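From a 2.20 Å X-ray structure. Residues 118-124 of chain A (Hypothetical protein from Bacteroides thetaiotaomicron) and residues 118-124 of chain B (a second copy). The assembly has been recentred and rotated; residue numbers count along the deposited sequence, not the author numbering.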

# COMPACT_ATOMS: atom_id res chain seq x y z
N THR A 118 -1.80 14.16 -7.75
CA THR A 118 -0.62 13.38 -7.41
C THR A 118 0.25 14.28 -6.56
O THR A 118 0.02 15.49 -6.51
CB THR A 118 0.17 13.02 -8.70
OG1 THR A 118 0.48 14.22 -9.42
CG2 THR A 118 -0.64 12.11 -9.61
N PHE A 119 1.26 13.71 -5.91
CA PHE A 119 2.23 14.53 -5.20
C PHE A 119 2.77 15.54 -6.20
O PHE A 119 3.00 16.71 -5.86
CB PHE A 119 3.37 13.67 -4.65
CG PHE A 119 2.99 12.86 -3.43
CD1 PHE A 119 3.08 13.41 -2.15
CD2 PHE A 119 2.56 11.55 -3.55
CE1 PHE A 119 2.77 12.67 -1.02
CE2 PHE A 119 2.23 10.80 -2.43
CZ PHE A 119 2.35 11.36 -1.15
N ALA A 120 2.94 15.11 -7.45
CA ALA A 120 3.51 15.96 -8.50
C ALA A 120 2.68 17.23 -8.65
O ALA A 120 3.21 18.34 -8.53
CB ALA A 120 3.60 15.21 -9.82
N ASP A 121 1.38 17.06 -8.86
CA ASP A 121 0.41 18.17 -8.88
C ASP A 121 0.51 19.06 -7.65
O ASP A 121 0.72 20.25 -7.79
CB ASP A 121 -1.01 17.64 -8.98
CG ASP A 121 -1.24 16.83 -10.22
OD1 ASP A 121 -0.55 17.08 -11.24
OD2 ASP A 121 -2.12 15.95 -10.19
N ILE A 122 0.37 18.47 -6.46
CA ILE A 122 0.44 19.19 -5.20
C ILE A 122 1.63 20.13 -5.18
O ILE A 122 1.48 21.33 -4.95
CB ILE A 122 0.53 18.23 -3.99
CG1 ILE A 122 -0.73 17.37 -3.86
CG2 ILE A 122 0.81 19.00 -2.68
CD1 ILE A 122 -2.00 18.14 -3.51
N TYR A 123 2.81 19.59 -5.45
CA TYR A 123 4.02 20.39 -5.37
C TYR A 123 4.27 21.35 -6.55
O TYR A 123 4.80 22.45 -6.33
CB TYR A 123 5.24 19.52 -5.04
CG TYR A 123 5.13 18.93 -3.64
CD1 TYR A 123 5.47 19.68 -2.51
CD2 TYR A 123 4.67 17.63 -3.45
CE1 TYR A 123 5.35 19.13 -1.21
CE2 TYR A 123 4.55 17.08 -2.16
CZ TYR A 123 4.90 17.83 -1.05
OH TYR A 123 4.78 17.29 0.22
N SER A 124 3.87 20.97 -7.77
CA SER A 124 4.10 21.87 -8.92
C SER A 124 3.26 23.17 -8.90
O SER A 124 2.03 23.15 -8.77
CB SER A 124 4.06 21.12 -10.29
OG SER A 124 2.77 20.70 -10.69
N THR B 118 11.34 11.54 1.39
CA THR B 118 9.90 11.62 1.22
C THR B 118 9.65 12.41 -0.04
O THR B 118 10.56 13.05 -0.56
CB THR B 118 9.26 12.40 2.41
OG1 THR B 118 9.87 13.69 2.51
CG2 THR B 118 9.46 11.67 3.73
N PHE B 119 8.42 12.38 -0.55
CA PHE B 119 8.07 13.24 -1.67
C PHE B 119 8.43 14.67 -1.27
O PHE B 119 8.93 15.44 -2.10
CB PHE B 119 6.58 13.14 -1.99
CG PHE B 119 6.18 11.86 -2.69
CD1 PHE B 119 6.25 11.75 -4.08
CD2 PHE B 119 5.72 10.77 -1.97
CE1 PHE B 119 5.86 10.60 -4.74
CE2 PHE B 119 5.34 9.60 -2.62
CZ PHE B 119 5.40 9.52 -4.02
N ALA B 120 8.22 14.99 -0.00
CA ALA B 120 8.47 16.35 0.50
C ALA B 120 9.92 16.75 0.23
O ALA B 120 10.18 17.77 -0.41
CB ALA B 120 8.14 16.45 1.98
N ASP B 121 10.85 15.91 0.70
CA ASP B 121 12.29 16.06 0.40
C ASP B 121 12.57 16.21 -1.08
O ASP B 121 13.17 17.20 -1.48
CB ASP B 121 13.07 14.87 0.93
CG ASP B 121 12.94 14.70 2.42
OD1 ASP B 121 12.71 15.71 3.12
OD2 ASP B 121 13.06 13.55 2.88
N ILE B 122 12.13 15.24 -1.88
CA ILE B 122 12.34 15.24 -3.33
C ILE B 122 11.99 16.60 -3.92
O ILE B 122 12.82 17.21 -4.60
CB ILE B 122 11.48 14.16 -4.03
CG1 ILE B 122 11.91 12.75 -3.60
CG2 ILE B 122 11.55 14.30 -5.57
CD1 ILE B 122 13.30 12.33 -4.04
N TYR B 123 10.79 17.08 -3.63
CA TYR B 123 10.34 18.33 -4.22
C TYR B 123 10.92 19.61 -3.59
O TYR B 123 11.16 20.59 -4.32
CB TYR B 123 8.82 18.36 -4.34
CG TYR B 123 8.32 17.32 -5.34
CD1 TYR B 123 8.35 17.56 -6.71
CD2 TYR B 123 7.84 16.09 -4.90
CE1 TYR B 123 7.90 16.59 -7.64
CE2 TYR B 123 7.39 15.12 -5.81
CZ TYR B 123 7.42 15.38 -7.17
OH TYR B 123 6.98 14.42 -8.07
N SER B 124 11.19 19.62 -2.28
CA SER B 124 11.74 20.83 -1.65
C SER B 124 13.19 21.18 -2.08
O SER B 124 14.10 20.35 -2.00
CB SER B 124 11.52 20.88 -0.11
OG SER B 124 12.31 19.96 0.62

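How do the two backbones meet? Each stretch contributes one short helix, residues 119 to 123, and an exact two-fold axis carries one copy onto the other. The helix axes come no closer than 10.8 Å and their N-to-C directions differ by 51°, so the helices run roughly the same way, with side chains filling the space between them. Symmetry sets like against like: the CA atoms of A:Phe119 and B:Phe119 lie 6.9 Å apart, and those of A:Tyr123 and B:Tyr123 6.7 Å apart. Positions 119 and 123 are one helical turn apart, which places both aromatic residues on the same side of the helix, with their CA-to-CB bonds directed toward the partner. No hydrogen bond crosses the contact; it is built from apolar and aromatic packing that buries 325 Å² in total.

Why do the phenylalanine rings stack so neatly? Both adopt chi1 m, at -75°, and chi2 of -87° sets each ring plane almost perpendicular to the CA-CB-CG plane. The two-fold then lays one ring over a face of the other, with centroids 3.6 Å apart and planes only 2° from parallel. This is an offset stack, in which displaced rings can keep their dispersion contact while easing repulsion between the pi clouds. Its closest pair, A:Phe119 CE2 to B:Phe119 CE2, is 3.3 Å apart, a tight fit for two carbons. Both phenylalanines are buried, as suits a wholly hydrocarbon side chain.

What do the tyrosines do one turn later? They use nearly the same conformation, chi1 m at -66° and chi2 of -81°, and their planes are again near parallel, at 3°. Here, however, the centroids are 5.3 Å apart and the rings are slid so far that they barely overlap. Each ring reaches across its partner's backbone-proximal atoms instead: A:Tyr123 CG sits 3.8 Å from B:Tyr123 CB, and A:Tyr123 CE2 lies 4.4 Å from B:Phe119 CB. Farther out, A:Tyr123 OH comes within 3.8 Å of B:Ala120 CA, and the symmetry-related contacts repeat all of this from chain B. The small alanine methyl points sideways; B:Ala120 CB is 3.9 Å from A:Tyr123 OH, a van der Waals approach.

What holds the helix ends while these aromatics pack? At the N terminus, the p rotamer of A:Thr118 (chi1 56°) brings its hydroxyl oxygen into line with a backbone NH left free in the first turn: A:Asp121 N donates to A:Thr118 OG1 at 3.0 Å, a nearly straight capping bond. The favour is returned, since A:Asp121, in rotamer m, folds its carboxylate back so that A:Thr118 N donates to A:Asp121 OD2, also at 3.0 Å. At the other end, A:Ser124 takes the p rotamer and A:Ser124 OG makes a weak bond to A:Ala120 O at 3.2 Å, sharing that carbonyl with its own backbone NH. Chain B repeats these bonds.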